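Local atomic coordinates of tyrosinase (Aspergillus oryzae, PDB entry 6JU8), a protein that probably oxidises L-tyrosine and L-dopa to L-dopaquinone with molecular oxygen at a dinuclear copper centre, as a tyrosinase of melanin biosynthesis. Residues 334-346 with 355-367. The protein carries 1 engineered substitution. Sequence-based numbering, arbitrary orientation.
Sequences NVHNWVGGFMFSR and WGAGHMSSVPVAA. With CU (copper (II) ion), chain D.
The side chains of His-336 and Met-360 cross at about a right angle. ND1 of His-336 donates to the backbone O of Met-360 at 2.8 Å. The bond is bent (133° at the hydrogen) and lies in the carbonyl plane, but the oxygen is tilted from the imidazole plane. His-336 NE2 binds copper at 1.9 Å, in a site completed by His-332, His-376 and a water. The Met-360 chain is bent at chi2 and chi3, which brings SD and CE to the ND1-CE1 side of the ring. Met-360 CE is 3.4 Å from His-336 ND1; the sulfur sits obliquely to the ring. Ala-366 CB also meets CE1.

Both segments belong to the common central domain of tyrosinase, where helix 328-340 supplies His-336. At its end, Met-360 CB rests on Gly-340 CA at 3.5 Å. The positive phi of Gly-341 suits glycine: a CB would jam against the preceding carbonyl and run into Gly-356 O. Gly-341 O accepts from Gly-358 N and lies 2.8 Å from Ser-361 OG. Next comes a classic beta bulge, with Phe-342 and Met-343 both facing Gly-356. A water bridges Phe-342 N and Gly-356 O, and Gly-356 N donates to Met-343 O.

At the far end, Trp-355 NE1 donates a nearly straight hydrogen bond to Phe-344 O at 3.0 Å, from above its carbonyl plane. The oxygen is close to the indole plane. Arg-346 CG lies over one face of the Trp-355 six-membered ring, 3.5 Å from its centroid, as a CH-pi contact. The guanidinium plane is turned 80° from the indole.

The ND1 hydrogen bond and the NE2-copper bond together restrain the rotation of the His-336 imidazole. The Met-360 carbonyl is a second-shell acceptor that would probably strengthen donation from NE2 to copper.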
ATOM      1  N   ASN A 334     -13.225   3.383 -18.012  1.00  8.52           N
ATOM      2  CA  ASN A 334     -13.563   3.737 -16.634  1.00  8.66           C
ATOM      3  C   ASN A 334     -12.879   2.776 -15.673  1.00  8.28           C
ATOM      4  O   ASN A 334     -12.318   3.200 -14.649  1.00  9.23           O
ATOM      5  CB  ASN A 334     -15.082   3.723 -16.466  1.00  9.94           C
ATOM      6  CG  ASN A 334     -15.702   4.999 -16.981  1.00  9.87           C
ATOM      7  OD1 ASN A 334     -15.681   6.028 -16.299  1.00 10.16           O
ATOM      8  ND2 ASN A 334     -16.292   4.941 -18.166  1.00 10.99           N
ATOM      9  N   VAL A 335     -12.917   1.467 -15.936  1.00  7.99           N
ATOM     10  CA  VAL A 335     -12.282   0.529 -15.003  1.00  8.48           C
ATOM     11  C   VAL A 335     -10.793   0.802 -14.919  1.00  8.43           C
ATOM     12  O   VAL A 335     -10.221   0.789 -13.819  1.00  8.75           O
ATOM     13  CB  VAL A 335     -12.592  -0.923 -15.410  1.00  8.60           C
ATOM     14  CG1 VAL A 335     -11.822  -1.869 -14.512  1.00  9.91           C
ATOM     15  CG2 VAL A 335     -14.087  -1.175 -15.308  1.00 10.40           C
ATOM     16  N   HIS A 336     -10.109   1.104 -16.032  1.00  9.16           N
ATOM     17  CA  HIS A 336      -8.705   1.523 -15.962  1.00  8.91           C
ATOM     18  C   HIS A 336      -8.526   2.688 -14.985  1.00  8.58           C
ATOM     19  O   HIS A 336      -7.629   2.690 -14.136  1.00  9.00           O
ATOM     20  CB  HIS A 336      -8.231   1.977 -17.340  1.00  8.28           C
ATOM     21  CG  HIS A 336      -7.598   0.937 -18.207  1.00  8.43           C
ATOM     22  ND1 HIS A 336      -6.313   0.482 -17.981  1.00 10.48           N
ATOM     23  CD2 HIS A 336      -8.028   0.287 -19.314  1.00  9.37           C
ATOM     24  CE1 HIS A 336      -5.975  -0.389 -18.910  1.00 10.18           C
ATOM     25  NE2 HIS A 336      -7.008  -0.563 -19.718  1.00  9.36           N
ATOM     26  N   ASN A 337      -9.389   3.709 -15.109  1.00  8.58           N
ATOM     27  CA  ASN A 337      -9.257   4.881 -14.234  1.00  9.09           C
ATOM     28  C   ASN A 337      -9.442   4.488 -12.773  1.00  8.32           C
ATOM     29  O   ASN A 337      -8.709   4.967 -11.888  1.00  9.58           O
ATOM     30  CB  ASN A 337     -10.299   5.934 -14.610  1.00 10.60           C
ATOM     31  CG  ASN A 337      -9.951   6.641 -15.906  1.00 10.91           C
ATOM     32  OD1 ASN A 337      -8.811   6.624 -16.351  1.00 14.48           O
ATOM     33  ND2 ASN A 337     -10.977   7.274 -16.473  1.00 15.39           N
ATOM     34  N   TRP A 338     -10.454   3.665 -12.513  1.00  8.67           N
ATOM     35  CA  TRP A 338     -10.815   3.354 -11.121  1.00  8.85           C
ATOM     36  C   TRP A 338      -9.780   2.458 -10.469  1.00  8.24           C
ATOM     37  O   TRP A 338      -9.590   2.532  -9.261  1.00  9.95           O
ATOM     38  CB  TRP A 338     -12.219   2.722 -11.055  1.00  9.09           C
ATOM     39  CG  TRP A 338     -13.268   3.628 -11.632  1.00  8.52           C
ATOM     40  CD1 TRP A 338     -13.209   4.980 -11.793  1.00 10.45           C
ATOM     41  CD2 TRP A 338     -14.540   3.191 -12.120  1.00  8.22           C
ATOM     42  NE1 TRP A 338     -14.384   5.412 -12.373  1.00 10.81           N
ATOM     43  CE2 TRP A 338     -15.213   4.345 -12.577  1.00  9.78           C
ATOM     44  CE3 TRP A 338     -15.195   1.953 -12.229  1.00  9.66           C
ATOM     45  CZ2 TRP A 338     -16.496   4.313 -13.134  1.00  9.09           C
ATOM     46  CZ3 TRP A 338     -16.456   1.932 -12.778  1.00  9.58           C
ATOM     47  CH2 TRP A 338     -17.114   3.096 -13.221  1.00  9.33           C
ATOM     48  N   VAL A 339      -9.100   1.609 -11.246  1.00  9.41           N
ATOM     49  CA  VAL A 339      -8.041   0.761 -10.680  1.00  9.50           C
ATOM     50  C   VAL A 339      -6.782   1.572 -10.442  1.00  8.90           C
ATOM     51  O   VAL A 339      -6.133   1.424  -9.403  1.00  9.57           O
ATOM     52  CB  VAL A 339      -7.725  -0.408 -11.628  1.00  9.56           C
ATOM     53  CG1 VAL A 339      -6.495  -1.187 -11.176  1.00 10.71           C
ATOM     54  CG2 VAL A 339      -8.924  -1.355 -11.712  1.00 10.72           C
ATOM     55  N   GLY A 340      -6.397   2.413 -11.397  1.00  8.77           N
ATOM     56  CA  GLY A 340      -5.099   3.054 -11.377  1.00  9.91           C
ATOM     57  C   GLY A 340      -5.054   4.316 -10.534  1.00  8.31           C
ATOM     58  O   GLY A 340      -4.002   4.660  -9.997  1.00  9.93           O
ATOM     59  N   GLY A 341      -6.190   5.016 -10.468  1.00  9.05           N
ATOM     60  CA  GLY A 341      -6.228   6.349  -9.882  1.00 10.11           C
ATOM     61  C   GLY A 341      -6.090   7.372 -11.003  1.00  9.81           C
ATOM     62  O   GLY A 341      -5.134   7.293 -11.786  1.00 10.12           O
ATOM     63  N   PHE A 342      -7.052   8.287 -11.058  1.00 10.95           N
ATOM     64  CA  PHE A 342      -7.196   9.176 -12.201  1.00 10.90           C
ATOM     65  C   PHE A 342      -7.099  10.650 -11.843  1.00 12.23           C
ATOM     66  O   PHE A 342      -7.400  11.489 -12.704  1.00 14.81           O
ATOM     67  CB  PHE A 342      -8.529   8.874 -12.947  1.00 13.21           C
ATOM     68  CG  PHE A 342      -9.725   8.989 -12.030  1.00 12.51           C
ATOM     69  CD1 PHE A 342     -10.468  10.158 -11.966  1.00 15.52           C
ATOM     70  CD2 PHE A 342     -10.108   7.942 -11.206  1.00 14.34           C
ATOM     71  CE1 PHE A 342     -11.526  10.281 -11.087  1.00 18.12           C
ATOM     72  CE2 PHE A 342     -11.163   8.053 -10.313  1.00 16.55           C
ATOM     73  CZ  PHE A 342     -11.894   9.222 -10.276  1.00 18.34           C
ATOM     74  N   MET A 343      -6.714  10.966 -10.603  1.00 10.33           N
ATOM     75  CA  MET A 343      -6.609  12.349 -10.167  1.00 11.13           C
ATOM     76  C   MET A 343      -5.241  12.606  -9.534  1.00  9.78           C
ATOM     77  O   MET A 343      -5.016  12.259  -8.385  1.00 10.91           O
ATOM     78  CB  MET A 343      -7.683  12.713  -9.150  1.00 13.12           C
ATOM     79  CG  MET A 343      -9.055  12.851  -9.763  1.00 15.42           C
ATOM     80  SD  MET A 343     -10.322  13.403  -8.607  1.00 20.40           S
ATOM     81  CE  MET A 343     -10.558  11.972  -7.587  1.00 18.83           C
ATOM     82  N   PHE A 344      -4.315  13.157 -10.301  1.00 10.55           N
ATOM     83  CA  PHE A 344      -2.992  13.516  -9.778  1.00  9.94           C
ATOM     84  C   PHE A 344      -3.087  14.843  -9.023  1.00  9.95           C
ATOM     85  O   PHE A 344      -2.557  14.923  -7.920  1.00 10.06           O
ATOM     86  CB  PHE A 344      -2.009  13.606 -10.941  1.00 11.25           C
ATOM     87  CG  PHE A 344      -0.633  14.125 -10.631  1.00 10.14           C
ATOM     88  CD1 PHE A 344       0.217  13.378  -9.815  1.00 10.90           C
ATOM     89  CD2 PHE A 344      -0.152  15.317 -11.148  1.00 10.95           C
ATOM     90  CE1 PHE A 344       1.510  13.799  -9.535  1.00 11.26           C
ATOM     91  CE2 PHE A 344       1.129  15.757 -10.883  1.00 12.17           C
ATOM     92  CZ  PHE A 344       1.965  14.986 -10.082  1.00 11.75           C
ATOM     93  N   SER A 345      -3.746  15.819  -9.627  1.00 10.57           N
ATOM     94  CA  SER A 345      -3.916  17.108  -8.967  1.00 11.38           C
ATOM     95  C   SER A 345      -4.990  16.987  -7.889  1.00 11.09           C
ATOM     96  O   SER A 345      -5.922  16.184  -7.985  1.00 12.47           O
ATOM     97  CB  SER A 345      -4.270  18.190  -9.976  1.00 12.46           C
ATOM     98  OG  SER A 345      -5.565  18.009 -10.537  1.00 15.66           O
ATOM     99  N   ARG A 346      -4.831  17.753  -6.815  1.00 12.35           N
ATOM    100  CA  ARG A 346      -5.758  17.650  -5.692  1.00 13.99           C
ATOM    101  C   ARG A 346      -7.124  18.158  -6.107  1.00 12.62           C
ATOM    102  O   ARG A 346      -7.249  19.271  -6.643  1.00 16.97           O
ATOM    103  CB  ARG A 346      -5.218  18.430  -4.497  1.00 14.00           C
ATOM    104  CG  ARG A 346      -5.918  18.069  -3.195  1.00 15.78           C
ATOM    105  CD  ARG A 346      -5.251  18.742  -1.998  1.00 20.30           C
ATOM    106  NE  ARG A 346      -5.663  20.143  -1.944  1.00 29.16           N
ATOM    107  CZ  ARG A 346      -5.119  21.063  -1.161  1.00 37.09           C
ATOM    108  NH1 ARG A 346      -4.118  20.729  -0.349  1.00 44.23           N
ATOM    109  NH2 ARG A 346      -5.574  22.313  -1.196  1.00 40.44           N
ATOM    110  N   TRP A 355      -8.596  10.894  -4.326  1.00  9.42           N
ATOM    111  CA  TRP A 355      -7.371  11.509  -4.856  1.00 10.59           C
ATOM    112  C   TRP A 355      -6.256  10.487  -5.045  1.00  8.96           C
ATOM    113  O   TRP A 355      -6.043   9.623  -4.186  1.00 10.34           O
ATOM    114  CB  TRP A 355      -6.907  12.569  -3.856  1.00 11.71           C
ATOM    115  CG  TRP A 355      -5.771  13.447  -4.284  1.00 10.59           C
ATOM    116  CD1 TRP A 355      -5.263  13.688  -5.536  1.00  9.38           C
ATOM    117  CD2 TRP A 355      -4.988  14.234  -3.371  1.00 10.69           C
ATOM    118  NE1 TRP A 355      -4.208  14.575  -5.477  1.00 11.03           N
ATOM    119  CE2 TRP A 355      -4.023  14.921  -4.134  1.00 10.07           C
ATOM    120  CE3 TRP A 355      -5.017  14.401  -1.978  1.00 11.16           C
ATOM    121  CZ2 TRP A 355      -3.088  15.774  -3.556  1.00 11.06           C
ATOM    122  CZ3 TRP A 355      -4.082  15.262  -1.398  1.00 11.62           C
ATOM    123  CH2 TRP A 355      -3.132  15.943  -2.180  1.00 12.68           C
ATOM    124  N   GLY A 356      -5.570  10.567  -6.173  1.00  8.61           N
ATOM    125  CA  GLY A 356      -4.326   9.906  -6.455  1.00  9.20           C
ATOM    126  C   GLY A 356      -4.284   9.327  -7.852  1.00  8.36           C
ATOM    127  O   GLY A 356      -5.330   8.921  -8.390  1.00 12.72           O
ATOM    128  N   ALA A 357      -3.084   9.282  -8.428  1.00  8.63           N
ATOM    129  CA  ALA A 357      -2.957   8.762  -9.793  1.00  8.40           C
ATOM    130  C   ALA A 357      -2.002   7.571  -9.836  1.00  8.26           C
ATOM    131  O   ALA A 357      -1.117   7.409  -8.986  1.00  8.93           O
ATOM    132  CB  ALA A 357      -2.440   9.840 -10.732  1.00 10.13           C
ATOM    133  N   GLY A 358      -2.147   6.757 -10.870  1.00  8.59           N
ATOM    134  CA  GLY A 358      -1.264   5.590 -11.008  1.00  9.00           C
ATOM    135  C   GLY A 358      -1.414   4.984 -12.396  1.00  7.68           C
ATOM    136  O   GLY A 358      -2.200   5.404 -13.231  1.00  8.92           O
ATOM    137  N   HIS A 359      -0.587   3.964 -12.619  1.00  8.82           N
ATOM    138  CA  HIS A 359      -0.288   3.491 -13.958  1.00  7.88           C
ATOM    139  C   HIS A 359      -1.527   3.101 -14.748  1.00  7.66           C
ATOM    140  O   HIS A 359      -1.624   3.426 -15.936  1.00  8.67           O
ATOM    141  CB  HIS A 359       0.702   2.304 -13.880  1.00  8.62           C
ATOM    142  CG  HIS A 359       2.072   2.826 -13.490  1.00  8.59           C
ATOM    143  ND1 HIS A 359       2.330   3.308 -12.216  1.00  8.80           N
ATOM    144  CD2 HIS A 359       3.234   2.954 -14.166  1.00  9.28           C
ATOM    145  CE1 HIS A 359       3.575   3.739 -12.168  1.00  9.31           C
ATOM    146  NE2 HIS A 359       4.166   3.533 -13.333  1.00 10.01           N
ATOM    147  N   MET A 360      -2.456   2.368 -14.126  1.00  8.34           N
ATOM    148  CA  MET A 360      -3.571   1.833 -14.893  1.00  8.32           C
ATOM    149  C   MET A 360      -4.446   2.905 -15.536  1.00  8.61           C
ATOM    150  O   MET A 360      -5.195   2.597 -16.480  1.00 10.03           O
ATOM    151  CB  MET A 360      -4.425   0.862 -14.067  1.00  9.00           C
ATOM    152  CG  MET A 360      -3.871  -0.562 -14.110  1.00 10.30           C
ATOM    153  SD  MET A 360      -4.258  -1.417 -15.667  1.00  9.95           S
ATOM    154  CE  MET A 360      -6.014  -1.733 -15.426  1.00 11.03           C
ATOM    155  N   SER A 361      -4.396   4.147 -15.066  1.00  9.20           N
ATOM    156  CA  SER A 361      -5.261   5.162 -15.695  1.00  9.41           C
ATOM    157  C   SER A 361      -4.615   5.833 -16.887  1.00  9.95           C
ATOM    158  O   SER A 361      -5.275   6.656 -17.530  1.00 11.92           O
ATOM    159  CB  SER A 361      -5.653   6.251 -14.693  1.00 11.03           C
ATOM    160  OG  SER A 361      -4.525   7.088 -14.462  1.00 11.43           O
ATOM    161  N   SER A 362      -3.386   5.490 -17.207  1.00  9.44           N
ATOM    162  CA  SER A 362      -2.647   6.218 -18.239  1.00  9.70           C
ATOM    163  C   SER A 362      -2.274   5.254 -19.353  1.00  9.40           C
ATOM    164  O   SER A 362      -1.483   4.314 -19.173  1.00 10.31           O
ATOM    165  CB  SER A 362      -1.391   6.815 -17.577  1.00 10.76           C
ATOM    166  OG  SER A 362      -0.549   7.356 -18.573  1.00 14.50           O
ATOM    167  N   VAL A 363      -2.851   5.441 -20.546  1.00 10.15           N
ATOM    168  CA  VAL A 363      -2.606   4.496 -21.653  1.00 10.22           C
ATOM    169  C   VAL A 363      -1.127   4.239 -21.867  1.00 10.01           C
ATOM    170  O   VAL A 363      -0.740   3.069 -22.034  1.00 10.36           O
ATOM    171  CB  VAL A 363      -3.259   4.995 -22.954  1.00 13.37           C
ATOM    172  CG1 VAL A 363      -2.725   4.267 -24.179  1.00 17.11           C
ATOM    173  CG2 VAL A 363      -4.774   4.791 -22.862  1.00 20.67           C
ATOM    174  N   PRO A 364      -0.240   5.235 -21.888  1.00  9.62           N
ATOM    175  CA  PRO A 364       1.160   4.930 -22.158  1.00 10.09           C
ATOM    176  C   PRO A 364       1.807   3.961 -21.182  1.00  8.99           C
ATOM    177  O   PRO A 364       2.803   3.346 -21.574  1.00  9.92           O
ATOM    178  CB  PRO A 364       1.850   6.297 -22.100  1.00 11.46           C
ATOM    179  CG  PRO A 364       0.760   7.290 -22.372  1.00 16.86           C
ATOM    180  CD  PRO A 364      -0.500   6.679 -21.816  1.00 11.38           C
ATOM    181  N   VAL A 365       1.318   3.806 -19.948  1.00  8.99           N
ATOM    182  CA  VAL A 365       2.011   2.981 -18.970  1.00  8.23           C
ATOM    183  C   VAL A 365       1.135   1.948 -18.291  1.00  8.00           C
ATOM    184  O   VAL A 365       1.640   1.216 -17.427  1.00  9.24           O
ATOM    185  CB  VAL A 365       2.747   3.833 -17.907  1.00  9.74           C
ATOM    186  CG1 VAL A 365       3.865   4.648 -18.549  1.00 10.64           C
ATOM    187  CG2 VAL A 365       1.768   4.726 -17.154  1.00  9.69           C
ATOM    188  N   ALA A 366      -0.143   1.843 -18.666  1.00  8.24           N
ATOM    189  CA  ALA A 366      -1.046   0.945 -17.955  1.00  8.77           C
ATOM    190  C   ALA A 366      -0.600  -0.505 -18.009  1.00  8.27           C
ATOM    191  O   ALA A 366      -0.842  -1.256 -17.039  1.00  9.83           O
ATOM    192  CB  ALA A 366      -2.443   1.087 -18.557  1.00  9.71           C
ATOM    193  N   ALA A 367       0.002  -0.938 -19.117  1.00  8.34           N
ATOM    194  CA  ALA A 367       0.343  -2.359 -19.260  1.00  8.87           C
ATOM    195  C   ALA A 367       1.451  -2.787 -18.314  1.00  8.58           C
ATOM    196  O   ALA A 367       1.633  -3.991 -18.104  1.00  9.60           O
ATOM    197  CB  ALA A 367       0.693  -2.659 -20.721  1.00  9.57           C
TER
HETATM  198 CU    CU D 502      -7.011  -1.576 -21.317  0.53 10.87          CU
HETATM  199  O   HOH W   1      -7.953   9.188  -8.580  1.00 13.39           O
HETATM  200  O   HOH W   2      -5.717  -0.837 -23.032  1.00 22.12           O